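Local coordinates for protein methyltransferase (Pyrococcus horikoshii, PDB 1IXK) that probably methylates cytidine at carbon 5 in tRNA, using S-adenosyl-L-methionine as methyl donor, as a member of the RsmB/NOP family, at residues S107-V112 against S305-A310; A195-S200 against S245-E250; D216-C221 against E250-E255. One frame throughout, in Å; residues are numbered along the deposited sequence.

Contact 1 (S107-V112 against S305-A310)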
loop_
_atom_site.group_PDB
_atom_site.type_symbol
_atom_site.label_atom_id
_atom_site.label_comp_id
_atom_site.label_asym_id
_atom_site.label_seq_id
_atom_site.Cartn_x
_atom_site.Cartn_y
_atom_site.Cartn_z
ATOM N N SER A 107 -4.696 -0.606 0.859
ATOM C CA SER A 107 -3.720 -1.676 1.025
ATOM C C SER A 107 -3.903 -2.813 0.010
ATOM O O SER A 107 -3.031 -3.660 -0.135
ATOM C CB SER A 107 -3.772 -2.231 2.459
ATOM O OG SER A 107 -5.001 -2.892 2.715
HETATM N N MSE A 108 -5.032 -2.818 -0.695
HETATM C CA MSE A 108 -5.304 -3.845 -1.696
HETATM C C MSE A 108 -4.646 -3.516 -3.037
HETATM O O MSE A 108 -4.370 -4.405 -3.842
HETATM C CB MSE A 108 -6.817 -3.992 -1.910
HETATM C CG MSE A 108 -7.597 -4.489 -0.695
HETATM SE SE MSE A 108 -9.381 -4.707 -1.048
HETATM C CE MSE A 108 -10.051 -4.613 0.611
ATOM N N TYR A 109 -4.373 -2.237 -3.264
ATOM C CA TYR A 109 -3.785 -1.799 -4.527
ATOM C C TYR A 109 -2.394 -2.365 -4.857
ATOM O O TYR A 109 -2.194 -2.917 -5.937
ATOM C CB TYR A 109 -3.736 -0.260 -4.567
ATOM C CG TYR A 109 -3.680 0.352 -5.959
ATOM C CD1 TYR A 109 -3.347 -0.413 -7.074
ATOM C CD2 TYR A 109 -3.931 1.711 -6.150
ATOM C CE1 TYR A 109 -3.265 0.156 -8.345
ATOM C CE2 TYR A 109 -3.849 2.292 -7.417
ATOM C CZ TYR A 109 -3.514 1.507 -8.506
ATOM O OH TYR A 109 -3.417 2.069 -9.758
ATOM N N PRO A 110 -1.420 -2.248 -3.932
ATOM C CA PRO A 110 -0.066 -2.756 -4.191
ATOM C C PRO A 110 0.046 -4.195 -4.693
ATOM O O PRO A 110 0.675 -4.445 -5.726
ATOM C CB PRO A 110 0.648 -2.536 -2.853
ATOM C CG PRO A 110 0.005 -1.286 -2.349
ATOM C CD PRO A 110 -1.472 -1.562 -2.628
ATOM N N PRO A 111 -0.560 -5.162 -3.983
ATOM C CA PRO A 111 -0.458 -6.547 -4.453
ATOM C C PRO A 111 -1.043 -6.739 -5.851
ATOM O O PRO A 111 -0.465 -7.434 -6.688
ATOM C CB PRO A 111 -1.254 -7.339 -3.413
ATOM C CG PRO A 111 -1.252 -6.470 -2.207
ATOM C CD PRO A 111 -1.359 -5.081 -2.749
ATOM N N VAL A 112 -2.202 -6.137 -6.089
ATOM C CA VAL A 112 -2.869 -6.260 -7.381
ATOM C C VAL A 112 -2.022 -5.616 -8.480
ATOM O O VAL A 112 -1.868 -6.176 -9.564
ATOM C CB VAL A 112 -4.272 -5.609 -7.341
ATOM C CG1 VAL A 112 -4.927 -5.688 -8.713
ATOM C CG2 VAL A 112 -5.143 -6.322 -6.305
ATOM N N SER A 305 -6.679 6.567 2.954
ATOM C CA SER A 305 -5.695 7.433 3.589
ATOM C C SER A 305 -4.912 8.021 2.418
ATOM O O SER A 305 -5.117 7.611 1.278
ATOM C CB SER A 305 -4.739 6.617 4.463
ATOM O OG SER A 305 -5.437 5.836 5.419
ATOM N N GLY A 306 -4.032 8.982 2.686
ATOM C CA GLY A 306 -3.218 9.533 1.614
ATOM C C GLY A 306 -2.391 8.348 1.151
ATOM O O GLY A 306 -1.826 7.643 1.980
ATOM N N PHE A 307 -2.298 8.133 -0.156
ATOM C CA PHE A 307 -1.590 6.968 -0.684
ATOM C C PHE A 307 -0.781 7.308 -1.944
ATOM O O PHE A 307 -1.157 8.189 -2.707
ATOM C CB PHE A 307 -2.653 5.906 -1.001
ATOM C CG PHE A 307 -2.115 4.606 -1.507
ATOM C CD1 PHE A 307 -1.609 3.654 -0.630
ATOM C CD2 PHE A 307 -2.158 4.311 -2.868
ATOM C CE1 PHE A 307 -1.167 2.415 -1.099
ATOM C CE2 PHE A 307 -1.719 3.083 -3.344
ATOM C CZ PHE A 307 -1.219 2.132 -2.457
ATOM N N PHE A 308 0.327 6.603 -2.146
ATOM C CA PHE A 308 1.189 6.809 -3.313
ATOM C C PHE A 308 1.653 5.444 -3.783
ATOM O O PHE A 308 2.015 4.594 -2.970
ATOM C CB PHE A 308 2.424 7.639 -2.937
ATOM C CG PHE A 308 3.437 7.762 -4.044
ATOM C CD1 PHE A 308 3.263 8.691 -5.067
ATOM C CD2 PHE A 308 4.577 6.953 -4.058
ATOM C CE1 PHE A 308 4.210 8.819 -6.089
ATOM C CE2 PHE A 308 5.531 7.072 -5.078
ATOM C CZ PHE A 308 5.342 8.010 -6.094
ATOM N N ILE A 309 1.655 5.231 -5.092
ATOM C CA ILE A 309 2.096 3.953 -5.617
ATOM C C ILE A 309 2.766 4.117 -6.972
ATOM O O ILE A 309 2.309 4.899 -7.802
ATOM C CB ILE A 309 0.911 2.963 -5.768
ATOM C CG1 ILE A 309 1.428 1.622 -6.303
ATOM C CG2 ILE A 309 -0.145 3.547 -6.702
ATOM C CD1 ILE A 309 0.376 0.509 -6.320
ATOM N N ALA A 310 3.844 3.368 -7.183
ATOM C CA ALA A 310 4.576 3.406 -8.444
ATOM C C ALA A 310 4.961 1.992 -8.848
ATOM O O ALA A 310 5.331 1.175 -8.003
ATOM C CB ALA A 310 5.825 4.264 -8.310
#
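Tyr109 and Pro110 on helix 105-114 press against Phe307 and Ile309 at the start of strand 307-314, and everything that passes between them is apolar. The strand residues are two apart, so both project to the same side of the sheet, where the helix lies with its short axis nearly parallel to the strand (3°) at 9.6 Å. The aromatic contact proper is a CH-pi one: Ile309 CD1 sits over one face of the Tyr109 ring, 4.1 Å from its centroid and displaced toward the rim, with CD1 of the tyrosine at 3.9 Å. The methyl gets there because CG1 of Ile309 is anti to its backbone N (chi1 -179°) and CD1 continues the extended chain. The branch methyl CG2 of Ile309 reaches CE2 of the same ring.

In the open beta sheet of this class I methyltransferase fold, strand 307-314 runs antiparallel beside strand 240-246, and the helix covers the face on which Phe307 and Ile309 stand. Pro110 also lies near Lys132, a predicted S-adenosyl-L-methionine-binding residue, so the packing borders the presumed cofactor site.

The remaining touches are van der Waals. Pro110 CG and Phe307 CZ meet tip to tip at 3.6 Å, the proline carbon lying in the plane of the phenylalanine ring at its edge. Phe307 CE2 comes obliquely to Tyr109 CD2, 3.8 Å away. Ile309 CD1 also rests 3.9 Å from Pro110 CA, so this one methyl touches both helix residues. Beyond the pair of segments, Tyr109 stacks on Trp75 and its OH bonds to the carbonyl of Tyr274. An alanine in place of Tyr109 would probably leave a gap over Ile309 CD1 and beside Phe307 CE2, and the Tyr274 carbonyl without its hydroxyl mate.

Contact 2 (A195-S200 against S245-E250)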
loop_
_atom_site.group_PDB
_atom_site.type_symbol
_atom_site.label_atom_id
_atom_site.label_comp_id
_atom_site.label_asym_id
_atom_site.label_seq_id
_atom_site.Cartn_x
_atom_site.Cartn_y
_atom_site.Cartn_z
ATOM N N ALA A 195 5.242 0.393 2.448
ATOM C CA ALA A 195 5.554 0.971 3.749
ATOM C C ALA A 195 4.317 0.933 4.639
ATOM O O ALA A 195 3.190 0.946 4.145
ATOM C CB ALA A 195 6.034 2.405 3.582
ATOM N N PRO A 196 4.512 0.875 5.967
ATOM C CA PRO A 196 3.385 0.838 6.902
ATOM C C PRO A 196 2.443 2.011 6.649
ATOM O O PRO A 196 2.891 3.140 6.442
ATOM C CB PRO A 196 4.067 0.937 8.264
ATOM C CG PRO A 196 5.377 0.247 8.028
ATOM C CD PRO A 196 5.795 0.814 6.691
ATOM N N CYS A 197 1.142 1.747 6.660
ATOM C CA CYS A 197 0.178 2.810 6.430
ATOM C C CYS A 197 0.004 3.633 7.698
ATOM O O CYS A 197 -1.018 3.537 8.378
ATOM C CB CYS A 197 -1.172 2.239 5.992
ATOM S SG CYS A 197 -2.180 3.481 5.121
ATOM N N THR A 198 1.015 4.436 8.012
ATOM C CA THR A 198 0.988 5.285 9.196
ATOM C C THR A 198 1.639 6.635 8.899
ATOM O O THR A 198 1.855 7.441 9.804
ATOM C CB THR A 198 1.741 4.628 10.368
ATOM O OG1 THR A 198 3.118 4.454 10.012
ATOM C CG2 THR A 198 1.131 3.275 10.700
ATOM N N GLY A 199 1.947 6.873 7.626
ATOM C CA GLY A 199 2.569 8.125 7.237
ATOM C C GLY A 199 1.617 9.306 7.270
ATOM O O GLY A 199 0.512 9.208 7.804
ATOM N N SER A 200 2.052 10.424 6.692
ATOM C CA SER A 200 1.261 11.653 6.641
ATOM C C SER A 200 -0.120 11.424 6.047
ATOM O O SER A 200 -1.027 12.234 6.223
ATOM C CB SER A 200 2.005 12.710 5.824
ATOM O OG SER A 200 3.169 13.126 6.514
ATOM N N SER A 245 5.084 1.578 -2.612
ATOM C CA SER A 245 3.921 2.295 -2.121
ATOM C C SER A 245 4.122 2.802 -0.706
ATOM O O SER A 245 4.899 2.231 0.067
ATOM C CB SER A 245 2.677 1.394 -2.166
ATOM O OG SER A 245 2.799 0.282 -1.292
ATOM N N THR A 246 3.425 3.884 -0.376
ATOM C CA THR A 246 3.488 4.466 0.961
ATOM C C THR A 246 2.116 5.047 1.287
ATOM O O THR A 246 1.261 5.173 0.411
ATOM C CB THR A 246 4.460 5.656 1.057
ATOM O OG1 THR A 246 3.814 6.818 0.522
ATOM C CG2 THR A 246 5.750 5.388 0.289
ATOM N N CYS A 247 1.925 5.411 2.550
ATOM C CA CYS A 247 0.688 6.039 2.989
ATOM C C CYS A 247 1.047 7.434 3.464
ATOM O O CYS A 247 0.569 7.905 4.493
ATOM C CB CYS A 247 0.046 5.242 4.118
ATOM S SG CYS A 247 -1.017 3.898 3.506
ATOM N N SER A 248 1.902 8.090 2.688
ATOM C CA SER A 248 2.358 9.435 3.005
ATOM C C SER A 248 1.990 10.407 1.893
ATOM O O SER A 248 1.912 10.026 0.727
ATOM C CB SER A 248 3.879 9.431 3.191
ATOM O OG SER A 248 4.397 10.748 3.298
ATOM N N LEU A 249 1.764 11.662 2.263
ATOM C CA LEU A 249 1.437 12.699 1.291
ATOM C C LEU A 249 2.700 13.456 0.881
ATOM O O LEU A 249 2.696 14.194 -0.108
ATOM C CB LEU A 249 0.454 13.703 1.892
ATOM C CG LEU A 249 -0.949 13.211 2.229
ATOM C CD1 LEU A 249 -1.687 14.294 3.011
ATOM C CD2 LEU A 249 -1.678 12.861 0.943
ATOM N N GLU A 250 3.779 13.258 1.634
ATOM C CA GLU A 250 5.036 13.971 1.386
ATOM C C GLU A 250 5.783 13.574 0.120
ATOM O O GLU A 250 6.100 12.401 -0.091
ATOM C CB GLU A 250 6.005 13.807 2.572
ATOM C CG GLU A 250 5.407 13.962 3.967
ATOM C CD GLU A 250 4.550 15.201 4.123
ATOM O OE1 GLU A 250 4.917 16.268 3.586
ATOM O OE2 GLU A 250 3.506 15.109 4.797
HETATM O O HOH W 1 1.805 0.745 1.228
HETATM O O HOH W 2 3.681 5.379 4.943
#
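Cys197 and Cys247 are joined by a disulfide that ties the loop after strand 188-194 to the end of the neighbouring parallel strand 240-246, at the presumed catalytic site of the Rossmann-like methyltransferase fold. Cys247 is the predicted nucleophile, and in this model its sulfur is held in the bond. From its CB, 3.4 Å from Cys197 CA, the side chain turns with SG anti to the carbonyl carbon (chi1 -86°) and ends at Cys197 SG, 2.0 Å on, with a disulfide torsion of -89°. Beside the disulfide, water 2 accepts from Cys247 N and donates to Pro196 O, bridging the backbones.

The strand ladder continues into the loop through Ala195 N, which donates to Ser245 O at 3.0 Å. On the strand side, Thr246 OG1 accepts from Ser248 N and Ser248 OG from Glu250 N, two successive ST turns; the hydroxyls also bond to Asn254 and Glu253 respectively. Tyr24 OH is a second partner of Glu250 OE2, OE1 forms a salt bridge with Arg23, and Arg213 bonds to Ser200 OG. Ser200 OG itself donates to Glu250 OE2 at 2.6 Å, arriving on the anti side, 17° out of the carboxylate plane.

Contact 3 (D216-C221 against E250-E255)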
loop_
_atom_site.group_PDB
_atom_site.type_symbol
_atom_site.label_atom_id
_atom_site.label_comp_id
_atom_site.label_asym_id
_atom_site.label_seq_id
_atom_site.Cartn_x
_atom_site.Cartn_y
_atom_site.Cartn_z
ATOM N N ASP A 216 12.093 16.054 10.327
ATOM C CA ASP A 216 13.090 15.024 10.622
ATOM C C ASP A 216 12.538 13.632 10.362
ATOM O O ASP A 216 13.216 12.786 9.779
ATOM C CB ASP A 216 13.546 15.106 12.083
ATOM C CG ASP A 216 14.727 16.031 12.275
ATOM O OD1 ASP A 216 15.164 16.204 13.435
ATOM O OD2 ASP A 216 15.222 16.581 11.269
ATOM N N ASP A 217 11.311 13.390 10.809
ATOM C CA ASP A 217 10.685 12.091 10.610
ATOM C C ASP A 217 10.551 11.796 9.119
ATOM O O ASP A 217 10.678 10.650 8.698
ATOM C CB ASP A 217 9.307 12.055 11.275
ATOM C CG ASP A 217 9.373 12.314 12.768
ATOM O OD1 ASP A 217 10.103 11.585 13.470
ATOM O OD2 ASP A 217 8.695 13.248 13.241
ATOM N N ILE A 218 10.296 12.836 8.326
ATOM C CA ILE A 218 10.151 12.679 6.881
ATOM C C ILE A 218 11.488 12.261 6.273
ATOM O O ILE A 218 11.537 11.412 5.381
ATOM C CB ILE A 218 9.661 13.994 6.221
ATOM C CG1 ILE A 218 8.279 14.363 6.775
ATOM C CG2 ILE A 218 9.586 13.827 4.707
ATOM C CD1 ILE A 218 7.731 15.684 6.269
ATOM N N LYS A 219 12.569 12.854 6.766
ATOM C CA LYS A 219 13.908 12.530 6.285
ATOM C C LYS A 219 14.268 11.089 6.620
ATOM O O LYS A 219 14.798 10.360 5.782
ATOM C CB LYS A 219 14.945 13.458 6.915
ATOM C CG LYS A 219 14.845 14.901 6.481
ATOM C CD LYS A 219 14.977 15.023 4.981
ATOM C CE LYS A 219 15.293 16.446 4.586
ATOM N NZ LYS A 219 16.624 16.856 5.114
ATOM N N PHE A 220 13.979 10.682 7.851
ATOM C CA PHE A 220 14.282 9.326 8.279
ATOM C C PHE A 220 13.601 8.306 7.371
ATOM O O PHE A 220 14.235 7.365 6.896
ATOM C CB PHE A 220 13.827 9.103 9.722
ATOM C CG PHE A 220 14.134 7.729 10.242
ATOM C CD1 PHE A 220 15.439 7.366 10.554
ATOM C CD2 PHE A 220 13.120 6.792 10.410
ATOM C CE1 PHE A 220 15.732 6.087 11.020
ATOM C CE2 PHE A 220 13.401 5.509 10.873
ATOM C CZ PHE A 220 14.710 5.157 11.182
ATOM N N CYS A 221 12.307 8.494 7.135
ATOM C CA CYS A 221 11.559 7.575 6.285
ATOM C C CYS A 221 12.059 7.602 4.841
ATOM O O CYS A 221 12.157 6.558 4.197
ATOM C CB CYS A 221 10.066 7.905 6.336
ATOM S SG CYS A 221 9.288 7.533 7.940
ATOM N N GLU A 250 3.779 13.258 1.634
ATOM C CA GLU A 250 5.036 13.971 1.386
ATOM C C GLU A 250 5.783 13.574 0.120
ATOM O O GLU A 250 6.100 12.401 -0.091
ATOM C CB GLU A 250 6.005 13.807 2.572
ATOM C CG GLU A 250 5.407 13.962 3.967
ATOM C CD GLU A 250 4.550 15.201 4.123
ATOM O OE1 GLU A 250 4.917 16.268 3.586
ATOM O OE2 GLU A 250 3.506 15.109 4.797
ATOM N N PRO A 251 6.090 14.557 -0.738
ATOM C CA PRO A 251 6.817 14.254 -1.974
ATOM C C PRO A 251 8.185 13.636 -1.671
ATOM O O PRO A 251 8.684 12.826 -2.445
ATOM C CB PRO A 251 6.941 15.618 -2.647
ATOM C CG PRO A 251 5.699 16.331 -2.199
ATOM C CD PRO A 251 5.625 15.955 -0.728
ATOM N N GLU A 252 8.786 14.017 -0.542
ATOM C CA GLU A 252 10.101 13.491 -0.176
ATOM C C GLU A 252 10.122 11.974 -0.004
ATOM O O GLU A 252 11.150 11.336 -0.234
ATOM C CB GLU A 252 10.624 14.155 1.112
ATOM C CG GLU A 252 11.049 15.620 0.952
ATOM C CD GLU A 252 9.907 16.601 1.124
ATOM O OE1 GLU A 252 8.728 16.167 1.129
ATOM O OE2 GLU A 252 10.192 17.818 1.249
ATOM N N GLU A 253 8.996 11.399 0.411
ATOM C CA GLU A 253 8.911 9.956 0.611
ATOM C C GLU A 253 8.308 9.266 -0.606
ATOM O O GLU A 253 8.282 8.033 -0.678
ATOM C CB GLU A 253 8.030 9.632 1.827
ATOM C CG GLU A 253 8.483 10.236 3.140
ATOM C CD GLU A 253 7.467 10.006 4.246
ATOM O OE1 GLU A 253 7.312 8.850 4.692
ATOM O OE2 GLU A 253 6.810 10.984 4.655
ATOM N N ASN A 254 7.823 10.060 -1.556
ATOM C CA ASN A 254 7.181 9.518 -2.750
ATOM C C ASN A 254 7.888 9.861 -4.065
ATOM O O ASN A 254 8.825 9.167 -4.483
ATOM C CB ASN A 254 5.724 10.002 -2.818
ATOM C CG ASN A 254 4.891 9.532 -1.632
ATOM O OD1 ASN A 254 5.155 8.480 -1.054
ATOM N ND2 ASN A 254 3.864 10.300 -1.286
ATOM N N GLU A 255 7.425 10.923 -4.716
ATOM C CA GLU A 255 7.995 11.368 -5.988
ATOM C C GLU A 255 9.511 11.556 -5.967
ATOM O O GLU A 255 10.199 11.201 -6.927
ATOM C CB GLU A 255 7.332 12.675 -6.432
ATOM C CG GLU A 255 5.884 12.516 -6.903
ATOM C CD GLU A 255 4.854 12.593 -5.785
ATOM O OE1 GLU A 255 5.240 12.677 -4.600
ATOM O OE2 GLU A 255 3.647 12.567 -6.103
#
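Ile218 turns its CG1 anti to the carbonyl carbon (chi1 -62°), and CD1 carries on in an extended line (chi2 176°) to Glu250, while the branch CG2 faces Glu252. Glu253 is likewise extended beyond CG (chi2 173°), which sends its CD toward Cys221. Helix 215-235 is thereby packed, one turn from its start, against the connection between strand 240-246 and helix 255-264 of the Rossmann-like domain, a short helix-like turn in which Glu253 N bonds to Glu250 O and Asn254 N to Pro251 O.

The isoleucine is the main apolar element of the contact. Its CD1 meets the CG methylene of Glu250 at 3.7 Å. These two side chains cross at about a right angle. CG2 is 3.8 Å from Glu252 CB, in an oblique crossing; further out, the Glu252 carboxylate forms a salt bridge with Arg23. Phe20 and Arg23 of helix 18-28 also touch Ile218, so that helix shares in covering this residue.

Glu253 lies along the helix, its CG by Ile218 and its OE1 by Cys221. That CG sits 4.0 Å from the carbonyl oxygen of Ile218. OE2 takes a salt bridge from Arg213 and a hydrogen bond with Ser248 OG, and those partners are likely to restrict the rotation of the carboxylate. No hydrogen bond spans the two segments. The closest approach at the Cys221 end is that of Glu253 OE1 to Cys221 CB, 3.3 Å, with SG farther from that oxygen at 4.0 Å.

Overall arrangement
The three contacts all touch one another. Contacts 1 and 2 have centres about 10 Å apart and meet in one sheet, where Phe308 O lies 3.0 Å from Thr246 N, a probable hydrogen bond between strands 307-314 and 240-246. Contacts 2 and 3, about 9 Å apart between centres, share Glu250. Contact 3 lies about 17 Å from contact 1, centre to centre, yet the two still pack together where Phe308 CG comes 3.3 Å from Asn254 CG. The predicted nucleophile, Cys247, belongs to contact 2; the side chain of Phe307 in contact 1 comes within about 4 Å of its side chain, that of Glu253 in contact 3 within about 8 Å.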